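Local coordinates for periplasmic divalent cation tolerance protein (Xylella fastidiosa, PDB 2NUH) that is of uncertain function but may bind copper ions and contribute to tolerance of divalent metal cations, at residues D4-F9 and T62-V67; F9-D14 and E55-I60; S17-S22 and V34-G39; R23-E28 and I71-A76. All coordinates share one frame; numbering follows the deposited sequence. Where two conformers were deposited one is given.

Interaction 1: D4-F9 and T62-V67; sequences DVYLIF and TNAVHV
Strands 5-12 and 50-63 run antiparallel through the sheet of this ferredoxin-like, GlnB-type fold, and the segments 4-9 and 62-67 are where their pairing ends and the chain turns off toward helix 67-77. Three backbone hydrogen bonds hold this end. Tyr6 and Thr62 form the hydrogen-bonded pair: Tyr6 N reaches Thr62 O at 2.9 Å from above the carbonyl plane, while Thr62 N meets Tyr6 O at 2.9 Å nearly along the C=O axis. Beyond the non-hydrogen-bonded pair Val5-Asn63, Ala64 N gives a short but bent bond to Asp4 O, 2.7 Å long with 133° at the hydrogen.

Apolar contacts gather on the face carrying Tyr6, Ile8 and Thr62. Val67, from the first turn of the helix, crosses Tyr6 at about a right angle and sets its CG2 3.6 Å from Tyr6 CB. Ala64 also touches this ring, its CB 3.7 Å from Tyr6 CE2. Deeper in, Ile8 CD1 rests 3.6 Å from Thr62 CG2. That methyl takes the crowded place between the backbone N and carbonyl carbon of Thr62, which leaves OG1 anti to N and bonded to Leu30 O.

The polar turn is fixed by Asn63. Its ND2 is engaged by Asn102 and Asp106 near the C-terminus, and CG stands over its own backbone (chi1 65°). OD1 thus accepts His66 ND1 on an in-plane lone pair at 2.7 Å, almost exactly in the imidazole plane.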
loop_
_atom_site.group_PDB
_atom_site.type_symbol
_atom_site.label_atom_id
_atom_site.label_comp_id
_atom_site.label_asym_id
_atom_site.label_seq_id
_atom_site.Cartn_x
_atom_site.Cartn_y
_atom_site.Cartn_z
ATOM N N ASP A 4 15.828 4.786 -3.329
ATOM C CA ASP A 4 14.613 5.240 -3.975
ATOM C C ASP A 4 13.427 4.281 -3.850
ATOM O O ASP A 4 12.404 4.472 -4.482
ATOM C CB ASP A 4 14.798 6.047 -5.290
ATOM C CG ASP A 4 15.130 7.541 -5.042
ATOM O OD1 ASP A 4 15.256 8.295 -6.034
ATOM O OD2 ASP A 4 15.268 7.958 -3.869
ATOM N N VAL A 5 13.573 3.264 -3.005
ATOM C CA VAL A 5 12.461 2.387 -2.681
ATOM C C VAL A 5 11.614 3.033 -1.582
ATOM O O VAL A 5 12.132 3.654 -0.652
ATOM C CB VAL A 5 12.947 0.980 -2.277
ATOM C CG1 VAL A 5 11.814 0.172 -1.665
ATOM C CG2 VAL A 5 13.509 0.266 -3.493
ATOM N N TYR A 6 10.300 2.904 -1.734
ATOM C CA TYR A 6 9.358 3.400 -0.760
ATOM C C TYR A 6 8.425 2.306 -0.329
ATOM O O TYR A 6 8.029 1.466 -1.128
ATOM C CB TYR A 6 8.525 4.523 -1.372
ATOM C CG TYR A 6 9.283 5.822 -1.383
ATOM C CD1 TYR A 6 8.991 6.822 -0.473
ATOM C CD2 TYR A 6 10.322 6.033 -2.282
ATOM C CE1 TYR A 6 9.701 8.017 -0.470
ATOM C CE2 TYR A 6 11.038 7.207 -2.274
ATOM C CZ TYR A 6 10.721 8.195 -1.372
ATOM O OH TYR A 6 11.442 9.369 -1.367
ATOM N N LEU A 7 8.077 2.341 0.950
ATOM C CA LEU A 7 7.107 1.436 1.514
ATOM C C LEU A 7 5.863 2.264 1.748
ATOM O O LEU A 7 5.909 3.254 2.477
ATOM C CB LEU A 7 7.627 0.896 2.849
ATOM C CG LEU A 7 6.869 -0.153 3.657
ATOM C CD1 LEU A 7 6.507 -1.360 2.823
ATOM C CD2 LEU A 7 7.729 -0.567 4.826
ATOM N N ILE A 8 4.760 1.877 1.123
ATOM C CA ILE A 8 3.506 2.589 1.331
ATOM C C ILE A 8 2.617 1.763 2.220
ATOM O O ILE A 8 2.412 0.586 1.959
ATOM C CB ILE A 8 2.771 2.839 0.006
ATOM C CG1 ILE A 8 3.668 3.629 -0.948
ATOM C CG2 ILE A 8 1.454 3.577 0.250
ATOM C CD1 ILE A 8 3.116 3.698 -2.356
ATOM N N PHE A 9 2.105 2.405 3.265
ATOM C CA PHE A 9 1.143 1.796 4.159
ATOM C C PHE A 9 -0.239 2.220 3.739
ATOM O O PHE A 9 -0.494 3.392 3.512
ATOM C CB PHE A 9 1.392 2.255 5.593
ATOM C CG PHE A 9 2.689 1.784 6.160
ATOM C CD1 PHE A 9 2.722 0.744 7.077
ATOM C CD2 PHE A 9 3.881 2.385 5.792
ATOM C CE1 PHE A 9 3.935 0.306 7.608
ATOM C CE2 PHE A 9 5.088 1.961 6.319
ATOM C CZ PHE A 9 5.108 0.909 7.219
ATOM N N THR A 62 7.419 -0.096 -3.537
ATOM C CA THR A 62 7.490 0.538 -4.831
ATOM C C THR A 62 8.727 1.414 -4.846
ATOM O O THR A 62 9.573 1.290 -3.975
ATOM C CB THR A 62 6.183 1.311 -5.138
ATOM O OG1 THR A 62 6.206 1.785 -6.491
ATOM C CG2 THR A 62 5.961 2.458 -4.173
ATOM N N ASN A 63 8.850 2.281 -5.834
ATOM C CA ASN A 63 9.954 3.218 -5.844
ATOM C C ASN A 63 9.465 4.635 -6.033
ATOM O O ASN A 63 8.281 4.860 -6.268
ATOM C CB ASN A 63 11.020 2.820 -6.880
ATOM C CG ASN A 63 10.521 2.889 -8.305
ATOM O OD1 ASN A 63 9.452 3.430 -8.567
ATOM N ND2 ASN A 63 11.294 2.339 -9.237
ATOM N N ALA A 64 10.382 5.587 -5.937
ATOM C CA ALA A 64 10.034 6.990 -5.925
ATOM C C ALA A 64 9.232 7.352 -7.150
ATOM O O ALA A 64 8.257 8.085 -7.051
ATOM C CB ALA A 64 11.293 7.852 -5.858
ATOM N N VAL A 65 9.641 6.846 -8.309
ATOM C CA VAL A 65 8.983 7.286 -9.535
ATOM C C VAL A 65 7.577 6.715 -9.658
ATOM O O VAL A 65 6.791 7.193 -10.472
ATOM C CB VAL A 65 9.820 7.045 -10.809
ATOM C CG1 VAL A 65 11.154 7.779 -10.704
ATOM C CG2 VAL A 65 10.004 5.574 -11.098
ATOM N N HIS A 66 7.251 5.716 -8.840
ATOM C CA HIS A 66 5.909 5.132 -8.888
ATOM C C HIS A 66 5.049 5.421 -7.678
ATOM O O HIS A 66 3.898 5.012 -7.646
ATOM C CB HIS A 66 5.968 3.616 -9.070
ATOM C CG HIS A 66 6.490 3.200 -10.399
ATOM N ND1 HIS A 66 7.835 3.035 -10.646
ATOM C CD2 HIS A 66 5.853 2.923 -11.559
ATOM C CE1 HIS A 66 8.006 2.678 -11.907
ATOM N NE2 HIS A 66 6.819 2.597 -12.482
ATOM N N VAL A 67 5.599 6.104 -6.678
ATOM C CA VAL A 67 4.845 6.349 -5.456
ATOM C C VAL A 67 3.500 7.010 -5.725
ATOM O O VAL A 67 2.469 6.533 -5.251
ATOM C CB VAL A 67 5.650 7.191 -4.459
ATOM C CG1 VAL A 67 4.751 7.752 -3.361
ATOM C CG2 VAL A 67 6.749 6.351 -3.858
#

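Interaction 2: F9-D14 and E55-I60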
loop_
_atom_site.group_PDB
_atom_site.type_symbol
_atom_site.label_atom_id
_atom_site.label_comp_id
_atom_site.label_asym_id
_atom_site.label_seq_id
_atom_site.Cartn_x
_atom_site.Cartn_y
_atom_site.Cartn_z
ATOM N N PHE A 9 2.105 2.405 3.265
ATOM C CA PHE A 9 1.143 1.796 4.159
ATOM C C PHE A 9 -0.239 2.220 3.739
ATOM O O PHE A 9 -0.494 3.392 3.512
ATOM C CB PHE A 9 1.392 2.255 5.593
ATOM C CG PHE A 9 2.689 1.784 6.160
ATOM C CD1 PHE A 9 2.722 0.744 7.077
ATOM C CD2 PHE A 9 3.881 2.385 5.792
ATOM C CE1 PHE A 9 3.935 0.306 7.608
ATOM C CE2 PHE A 9 5.088 1.961 6.319
ATOM C CZ PHE A 9 5.108 0.909 7.219
ATOM N N SER A 10 -1.134 1.251 3.649
ATOM C CA SER A 10 -2.541 1.531 3.455
ATOM C C SER A 10 -3.309 0.482 4.217
ATOM O O SER A 10 -2.726 -0.487 4.679
ATOM C CB SER A 10 -2.910 1.464 1.976
ATOM O OG SER A 10 -4.244 1.895 1.786
ATOM N N THR A 11 -4.606 0.672 4.375
ATOM C CA THR A 11 -5.436 -0.379 4.924
ATOM C C THR A 11 -6.646 -0.521 4.049
ATOM O O THR A 11 -7.026 0.426 3.358
ATOM C CB THR A 11 -5.911 -0.084 6.349
ATOM O OG1 THR A 11 -6.677 1.121 6.353
ATOM C CG2 THR A 11 -4.753 0.066 7.290
ATOM N N CYS A 12 -7.246 -1.696 4.062
ATOM C CA CYS A 12 -8.513 -1.874 3.370
ATOM C C CYS A 12 -9.430 -2.672 4.246
ATOM O O CYS A 12 -8.987 -3.338 5.172
ATOM C CB CYS A 12 -8.406 -2.586 2.025
ATOM S SG CYS A 12 -7.284 -3.936 2.015
ATOM N N PRO A 13 -10.728 -2.597 3.965
ATOM C CA PRO A 13 -11.693 -3.186 4.878
ATOM C C PRO A 13 -11.747 -4.703 4.853
ATOM O O PRO A 13 -12.214 -5.310 5.822
ATOM C CB PRO A 13 -13.023 -2.615 4.400
ATOM C CG PRO A 13 -12.806 -2.277 2.967
ATOM C CD PRO A 13 -11.365 -1.883 2.845
ATOM N N ASP A 14 -11.318 -5.326 3.762
ATOM C CA ASP A 14 -11.439 -6.774 3.706
ATOM C C ASP A 14 -10.529 -7.422 2.709
ATOM O O ASP A 14 -9.743 -6.749 2.051
ATOM C CB ASP A 14 -12.875 -7.157 3.383
ATOM C CG ASP A 14 -13.336 -6.639 2.036
ATOM O OD1 ASP A 14 -12.518 -6.171 1.203
ATOM O OD2 ASP A 14 -14.550 -6.712 1.803
ATOM N N GLU A 55 -9.678 -4.374 9.540
ATOM C CA GLU A 55 -9.009 -4.034 8.304
ATOM C C GLU A 55 -7.935 -5.040 7.967
ATOM O O GLU A 55 -7.588 -5.903 8.767
ATOM C CB GLU A 55 -8.367 -2.654 8.419
ATOM C CG GLU A 55 -9.352 -1.536 8.603
ATOM C CD GLU A 55 -8.733 -0.210 8.291
ATOM O OE1 GLU A 55 -7.824 0.213 9.025
ATOM O OE2 GLU A 55 -9.105 0.395 7.273
ATOM N N ILE A 56 -7.432 -4.916 6.751
ATOM C CA ILE A 56 -6.217 -5.577 6.316
ATOM C C ILE A 56 -5.199 -4.476 6.144
ATOM O O ILE A 56 -5.490 -3.463 5.510
ATOM C CB ILE A 56 -6.422 -6.244 4.953
ATOM C CG1 ILE A 56 -7.685 -7.120 4.962
ATOM C CG2 ILE A 56 -5.163 -7.005 4.500
ATOM C CD1 ILE A 56 -7.627 -8.265 5.913
ATOM N N GLN A 57 -4.019 -4.652 6.724
ATOM C CA GLN A 57 -2.954 -3.695 6.554
ATOM C C GLN A 57 -2.181 -4.048 5.306
ATOM O O GLN A 57 -1.842 -5.213 5.095
ATOM C CB GLN A 57 -2.035 -3.711 7.781
ATOM C CG GLN A 57 -0.825 -2.800 7.648
ATOM C CD GLN A 57 -1.188 -1.350 7.762
ATOM O OE1 GLN A 57 -0.847 -0.530 6.894
ATOM N NE2 GLN A 57 -1.888 -1.017 8.816
ATOM N N LEU A 58 -1.912 -3.048 4.475
ATOM C CA LEU A 58 -1.113 -3.262 3.287
ATOM C C LEU A 58 0.235 -2.617 3.445
ATOM O O LEU A 58 0.360 -1.532 4.022
ATOM C CB LEU A 58 -1.783 -2.666 2.048
ATOM C CG LEU A 58 -3.178 -3.165 1.695
ATOM C CD1 LEU A 58 -3.569 -2.456 0.417
ATOM C CD2 LEU A 58 -3.192 -4.659 1.485
ATOM N N LEU A 59 1.238 -3.315 2.931
ATOM C CA LEU A 59 2.588 -2.798 2.832
ATOM C C LEU A 59 2.952 -2.922 1.377
ATOM O O LEU A 59 3.140 -4.019 0.861
ATOM C CB LEU A 59 3.576 -3.610 3.676
ATOM C CG LEU A 59 3.456 -3.595 5.190
ATOM C CD1 LEU A 59 4.452 -4.569 5.764
ATOM C CD2 LEU A 59 3.735 -2.219 5.722
ATOM N N ILE A 60 3.030 -1.784 0.716
ATOM C CA ILE A 60 3.230 -1.745 -0.719
ATOM C C ILE A 60 4.656 -1.338 -0.979
ATOM O O ILE A 60 5.094 -0.300 -0.506
ATOM C CB ILE A 60 2.282 -0.727 -1.336
ATOM C CG1 ILE A 60 0.850 -1.180 -1.113
ATOM C CG2 ILE A 60 2.537 -0.581 -2.819
ATOM C CD1 ILE A 60 -0.148 -0.047 -1.142
#
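The middle of the ferredoxin-like sheet is an antiparallel ladder between strand 5-12 and strand 50-63, whose short axes here lie 4.5 Å apart. Ser10-Leu58 and Cys12-Ile56 are the hydrogen-bonded pairs, with Phe9-Leu59 and Thr11-Gln57 the non-hydrogen-bonded ones. Within the first pair the bonds differ: Leu58 N to Ser10 O is 2.7 Å, whereas Ser10 N to Leu58 O is stretched to 3.2 Å. The bonds of the second pair are more even, with Ile56 N meeting Cys12 O at 2.7 Å nearly along the C=O axis.

On the face of Cys12, Ile56 and Leu58, Cys12 SG sits between the backbone N and carbonyl carbon (chi1 41°) and lies 3.8 Å from Ile56 CB; helix 15-27 covers this side through Ala18 and Ile21. Where the strand gives way to that helix, Asp14 serves as N-cap, and its OD1 also binds Ser17 OG.

Next to Thr11, on the opposite face, lies the buried Glu55 carboxylate. Glu55 OE1 is held by Ser42 OG, and OE2 accepts from Tyr80 OH as well, so the charge is probably well stabilised. Thr11 completes the grip: its OG1 donates to Glu55 OE2 at 2.7 Å, approaching 41° out of the carboxylate plane.

Interaction 3: S17-S22 and V34-G39; sequences SAEIIS and VTQLPG
Gln36 reaches from strand 33-38 toward helix 15-27, which runs antiparallel to it at 170° with 9.0 Å between the short axes. Its CB already heads toward the helix. CG lies anti to the carbonyl carbon (chi1 -59°) and the chain continues extended (chi2 164°), so the side chain spans most of the gap. CG comes to 3.8 Å from both Ala18 CB and Ser22 OG, passing between two residues one helical turn apart. At the tip, the amide divides its attention. OE1 lies against the methyl of Ala18, 3.5 Å from its CB, an apolar neighbour rather than a donor. NE2 turns the other way and gives a hydrogen to a bridging water at 2.7 Å.

That water joins three groups. It donates to Val34 O at 2.8 Å and to Ser22 OG at 3.0 Å, so both of its hydrogens are spent on the protein while Gln36 NE2 supplies the bond it accepts. Ser22 can receive the water because its own proton goes elsewhere: OG, anti to the carbonyl carbon, donates to Ala18 O at 2.7 Å, above that carbonyl's plane. Ala18 O also accepts from Ser22 N in the regular helical way. Beside the water, Val34 holds its CG1 3.2 Å from Ser22 OG, a close fit, with CG2 directed toward the helix backbone. Between segments 17-22 and 34-39 no direct hydrogen bond forms, and the water carries the polar link. Such packing belongs to the first beta-alpha-beta crossover of the ferredoxin-like fold, with helix 15-27 lying on the sheet between strands 5-12 and 33-38.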
loop_
_atom_site.group_PDB
_atom_site.type_symbol
_atom_site.label_atom_id
_atom_site.label_comp_id
_atom_site.label_asym_id
_atom_site.label_seq_id
_atom_site.Cartn_x
_atom_site.Cartn_y
_atom_site.Cartn_z
ATOM N N SER A 17 -10.822 -6.422 -1.234
ATOM C CA SER A 17 -10.197 -5.146 -1.546
ATOM C C SER A 17 -8.681 -5.230 -1.479
ATOM O O SER A 17 -8.000 -4.639 -2.307
ATOM C CB SER A 17 -10.721 -4.000 -0.694
ATOM O OG SER A 17 -10.621 -4.310 0.660
ATOM N N ALA A 18 -8.165 -5.986 -0.513
ATOM C CA ALA A 18 -6.716 -6.149 -0.405
ATOM C C ALA A 18 -6.198 -6.899 -1.607
ATOM O O ALA A 18 -5.141 -6.568 -2.131
ATOM C CB ALA A 18 -6.348 -6.878 0.899
ATOM N N GLU A 19 -6.938 -7.911 -2.049
ATOM C CA GLU A 19 -6.498 -8.712 -3.179
ATOM C C GLU A 19 -6.560 -7.896 -4.453
ATOM O O GLU A 19 -5.655 -7.960 -5.273
ATOM C CB GLU A 19 -7.358 -9.964 -3.301
ATOM C CG GLU A 19 -7.275 -10.837 -2.057
ATOM C CD GLU A 19 -8.014 -12.156 -2.173
ATOM O OE1 GLU A 19 -8.083 -12.866 -1.141
ATOM O OE2 GLU A 19 -8.513 -12.488 -3.281
ATOM N N ILE A 20 -7.634 -7.133 -4.614
ATOM C CA ILE A 20 -7.775 -6.305 -5.806
ATOM C C ILE A 20 -6.626 -5.317 -5.875
ATOM O O ILE A 20 -5.960 -5.191 -6.894
ATOM C CB ILE A 20 -9.111 -5.555 -5.815
ATOM C CG1 ILE A 20 -10.267 -6.545 -5.965
ATOM C CG2 ILE A 20 -9.158 -4.498 -6.933
ATOM C CD1 ILE A 20 -11.584 -5.969 -5.536
ATOM N N ILE A 21 -6.382 -4.621 -4.772
ATOM C CA ILE A 21 -5.338 -3.603 -4.768
ATOM C C ILE A 21 -3.980 -4.232 -4.996
ATOM O O ILE A 21 -3.173 -3.733 -5.786
ATOM C CB ILE A 21 -5.369 -2.801 -3.462
ATOM C CG1 ILE A 21 -6.564 -1.848 -3.481
ATOM C CG2 ILE A 21 -4.061 -2.021 -3.263
ATOM C CD1 ILE A 21 -7.017 -1.414 -2.089
ATOM N N SER A 22 -3.723 -5.326 -4.295
ATOM C CA SER A 22 -2.439 -5.995 -4.413
ATOM C C SER A 22 -2.195 -6.442 -5.841
ATOM O O SER A 22 -1.126 -6.184 -6.417
ATOM C CB SER A 22 -2.411 -7.214 -3.498
ATOM O OG SER A 22 -2.444 -6.825 -2.142
ATOM N N VAL A 34 3.086 -6.400 -2.838
ATOM C CA VAL A 34 2.221 -5.862 -1.805
ATOM C C VAL A 34 1.994 -6.949 -0.789
ATOM O O VAL A 34 1.629 -8.075 -1.155
ATOM C CB VAL A 34 0.866 -5.415 -2.366
ATOM C CG1 VAL A 34 -0.029 -4.939 -1.233
ATOM C CG2 VAL A 34 1.053 -4.306 -3.398
ATOM N N THR A 35 2.237 -6.632 0.481
ATOM C CA THR A 35 1.987 -7.576 1.545
ATOM C C THR A 35 0.760 -7.157 2.316
ATOM O O THR A 35 0.601 -5.989 2.667
ATOM C CB THR A 35 3.200 -7.649 2.471
ATOM O OG1 THR A 35 4.321 -8.096 1.698
ATOM C CG2 THR A 35 2.971 -8.611 3.630
ATOM N N GLN A 36 -0.105 -8.125 2.574
ATOM C CA GLN A 36 -1.302 -7.905 3.351
ATOM C C GLN A 36 -1.106 -8.545 4.693
ATOM O O GLN A 36 -0.628 -9.680 4.783
ATOM C CB GLN A 36 -2.468 -8.655 2.746
ATOM C CG GLN A 36 -2.853 -8.362 1.362
ATOM C CD GLN A 36 -3.738 -9.469 0.838
ATOM O OE1 GLN A 36 -4.669 -9.939 1.520
ATOM N NE2 GLN A 36 -3.436 -9.920 -0.359
ATOM N N LEU A 37 -1.521 -7.829 5.723
ATOM C CA LEU A 37 -1.512 -8.338 7.078
ATOM C C LEU A 37 -2.961 -8.320 7.551
ATOM O O LEU A 37 -3.540 -7.259 7.752
ATOM C CB LEU A 37 -0.605 -7.478 7.965
ATOM C CG LEU A 37 0.786 -7.061 7.440
ATOM C CD1 LEU A 37 1.499 -6.068 8.355
ATOM C CD2 LEU A 37 1.666 -8.264 7.234
ATOM N N PRO A 38 -3.578 -9.499 7.675
ATOM C CA PRO A 38 -4.985 -9.523 8.015
ATOM C C PRO A 38 -5.225 -9.379 9.517
ATOM O O PRO A 38 -4.295 -9.434 10.314
ATOM C CB PRO A 38 -5.447 -10.906 7.504
ATOM C CG PRO A 38 -4.249 -11.515 6.817
ATOM C CD PRO A 38 -3.069 -10.862 7.461
ATOM N N GLY A 39 -6.481 -9.166 9.881
ATOM C CA GLY A 39 -6.875 -9.146 11.281
ATOM C C GLY A 39 -6.581 -7.841 11.983
ATOM O O GLY A 39 -6.674 -7.757 13.203
HETATM O O HOH W 1 -0.907 -9.154 -1.119
#

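Interaction 4: R23-E28 and I71-A76; sequences RVLVQE and ITRLCA
The two helices that cover one face of the ferredoxin-like sheet, 15-27 and 67-77, lie side by side here, their short axes 10.2 Å apart and their directions at 143°. A side-on, bidentate salt bridge joins them where helix 15-27 ends. Arg73 NE donates to Glu28 OE1 at 2.8 Å, and Arg73 NH1 to Glu28 OE2, also at 2.8 Å. Both bonds are close to straight, at 162° and 163° at the hydrogen. Each oxygen uses its syn lone pair, and carboxylate and guanidinium are nearly coplanar, so the two-point grip fixes the rotation of both flat groups.

The torsions bring the ends together. Arg73 CG is anti to the backbone N, and a bend at chi2 swings the chain toward Glu28, the first residue past helix 15-27, whose side chain is extended. Glu28 is still tied to that helix by its backbone, with its N donating to Val24 O at 2.8 Å.

Apolar atoms support the aliphatic part of the arginine. Leu25 slides past it in the opposite direction, CD2 lying 3.9 Å from Arg73 CB and 4.2 Å from Leu74 N. Leu30, in the loop that follows, touches both Arg73 and Leu25, while Leu74 touches Ser10 of the sheet. Val24 crosses the arginine at about a right angle, its CG1 coming to 3.6 Å from Arg73 NH1.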
loop_
_atom_site.group_PDB
_atom_site.type_symbol
_atom_site.label_atom_id
_atom_site.label_comp_id
_atom_site.label_asym_id
_atom_site.label_seq_id
_atom_site.Cartn_x
_atom_site.Cartn_y
_atom_site.Cartn_z
ATOM N N ARG A 23 -3.186 -7.116 -6.417
ATOM C CA ARG A 23 -3.016 -7.668 -7.743
ATOM C C ARG A 23 -2.865 -6.567 -8.772
ATOM O O ARG A 23 -1.995 -6.636 -9.637
ATOM C CB ARG A 23 -4.184 -8.577 -8.112
ATOM C CG ARG A 23 -4.252 -9.870 -7.325
ATOM C CD ARG A 23 -5.382 -10.773 -7.858
ATOM N NE ARG A 23 -5.383 -10.847 -9.325
ATOM C CZ ARG A 23 -6.289 -10.269 -10.113
ATOM N NH1 ARG A 23 -6.208 -10.382 -11.434
ATOM N NH2 ARG A 23 -7.290 -9.582 -9.588
ATOM N N VAL A 24 -3.701 -5.542 -8.677
ATOM C CA VAL A 24 -3.658 -4.488 -9.687
ATOM C C VAL A 24 -2.365 -3.695 -9.616
ATOM O O VAL A 24 -1.753 -3.408 -10.624
ATOM C CB VAL A 24 -4.866 -3.550 -9.608
ATOM C CG1 VAL A 24 -4.654 -2.330 -10.500
ATOM C CG2 VAL A 24 -6.112 -4.302 -10.047
ATOM N N LEU A 25 -1.939 -3.341 -8.407
ATOM C CA LEU A 25 -0.713 -2.563 -8.303
ATOM C C LEU A 25 0.482 -3.324 -8.861
ATOM O O LEU A 25 1.349 -2.725 -9.488
ATOM C CB LEU A 25 -0.438 -2.171 -6.857
ATOM C CG LEU A 25 -1.393 -1.119 -6.293
ATOM C CD1 LEU A 25 -0.966 -0.749 -4.874
ATOM C CD2 LEU A 25 -1.432 0.124 -7.176
ATOM N N VAL A 26 0.525 -4.631 -8.623
ATOM C CA VAL A 26 1.624 -5.442 -9.136
ATOM C C VAL A 26 1.458 -5.634 -10.641
ATOM O O VAL A 26 2.411 -5.459 -11.396
ATOM C CB VAL A 26 1.719 -6.798 -8.408
ATOM C CG1 VAL A 26 2.762 -7.700 -9.069
ATOM C CG2 VAL A 26 2.062 -6.581 -6.945
ATOM N N GLN A 27 0.241 -5.935 -11.082
ATOM C CA GLN A 27 0.009 -6.189 -12.498
ATOM C C GLN A 27 0.351 -4.979 -13.325
ATOM O O GLN A 27 0.930 -5.100 -14.406
ATOM C CB GLN A 27 -1.456 -6.502 -12.732
ATOM C CG GLN A 27 -1.804 -7.911 -12.466
ATOM C CD GLN A 27 -3.290 -8.118 -12.329
ATOM O OE1 GLN A 27 -4.051 -7.168 -12.111
ATOM N NE2 GLN A 27 -3.715 -9.365 -12.452
ATOM N N GLU A 28 -0.021 -3.810 -12.816
ATOM C CA GLU A 28 0.220 -2.572 -13.536
ATOM C C GLU A 28 1.594 -1.991 -13.309
ATOM O O GLU A 28 1.876 -0.868 -13.720
ATOM C CB GLU A 28 -0.853 -1.547 -13.211
ATOM C CG GLU A 28 -2.209 -2.035 -13.660
ATOM C CD GLU A 28 -3.322 -1.082 -13.375
ATOM O OE1 GLU A 28 -3.087 -0.005 -12.778
ATOM O OE2 GLU A 28 -4.461 -1.439 -13.742
ATOM N N ILE A 71 -0.214 5.346 -5.277
ATOM C CA ILE A 71 -1.178 5.910 -4.351
ATOM C C ILE A 71 -2.478 6.267 -5.049
ATOM O O ILE A 71 -3.560 6.002 -4.528
ATOM C CB ILE A 71 -0.614 7.129 -3.618
ATOM C CG1 ILE A 71 0.438 6.654 -2.600
ATOM C CG2 ILE A 71 -1.747 7.897 -2.901
ATOM C CD1 ILE A 71 1.224 7.780 -1.912
ATOM N N THR A 72 -2.383 6.851 -6.237
ATOM C CA THR A 72 -3.599 7.275 -6.887
ATOM C C THR A 72 -4.347 6.064 -7.411
ATOM O O THR A 72 -5.574 6.016 -7.342
ATOM C CB THR A 72 -3.349 8.306 -8.007
ATOM O OG1 THR A 72 -2.564 7.716 -9.032
ATOM C CG2 THR A 72 -2.596 9.495 -7.482
ATOM N N ARG A 73 -3.628 5.059 -7.909
ATOM C CA ARG A 73 -4.319 3.853 -8.356
ATOM C C ARG A 73 -4.944 3.115 -7.177
ATOM O O ARG A 73 -6.060 2.610 -7.259
ATOM C CB ARG A 73 -3.363 2.936 -9.108
ATOM C CG ARG A 73 -4.036 1.765 -9.791
ATOM C CD ARG A 73 -4.979 2.226 -10.891
ATOM N NE ARG A 73 -5.378 1.067 -11.677
ATOM C CZ ARG A 73 -6.628 0.701 -11.901
ATOM N NH1 ARG A 73 -6.846 -0.405 -12.601
ATOM N NH2 ARG A 73 -7.643 1.432 -11.453
ATOM N N LEU A 74 -4.220 3.066 -6.067
ATOM C CA LEU A 74 -4.785 2.538 -4.831
ATOM C C LEU A 74 -6.102 3.245 -4.518
ATOM O O LEU A 74 -7.105 2.602 -4.206
ATOM C CB LEU A 74 -3.772 2.741 -3.702
ATOM C CG LEU A 74 -4.164 2.619 -2.236
ATOM C CD1 LEU A 74 -4.278 1.180 -1.865
ATOM C CD2 LEU A 74 -3.099 3.301 -1.374
ATOM N N CYS A 75 -6.097 4.567 -4.621
ATOM C CA CYS A 75 -7.328 5.299 -4.371
ATOM C C CYS A 75 -8.428 4.903 -5.327
ATOM O O CYS A 75 -9.580 4.798 -4.924
ATOM C CB CYS A 75 -7.088 6.786 -4.490
ATOM S SG CYS A 75 -6.151 7.446 -3.148
ATOM N N ALA A 76 -8.068 4.708 -6.594
ATOM C CA ALA A 76 -9.060 4.406 -7.613
ATOM C C ALA A 76 -9.722 3.067 -7.332
ATOM O O ALA A 76 -10.838 2.806 -7.776
ATOM C CB ALA A 76 -8.404 4.389 -8.980
#

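How the interactions relate
Interactions 1 and 2 are successive parts of one strand pairing: they share Phe9, and Ile8 N lies 2.7 Å from Ile60 O, a probable hydrogen bond between them. Interaction 3 sits about 6 Å from interaction 2, centre to centre, and strand 33-38 continues the sheet, with Leu59 N 2.8 Å from Thr35 O. Interaction 4 extends the helical layer, Ile21 CG2 meeting Leu74 CD1 at 3.5 Å, and touches the sheet through Ile60 CD1 and Leu25 CD1, 3.9 Å apart. Along the chain it alternates with each of the others. A bound imidazole, probably from the crystallisation liquor, lies about 5 Å from the Val67 side chain of interaction 1.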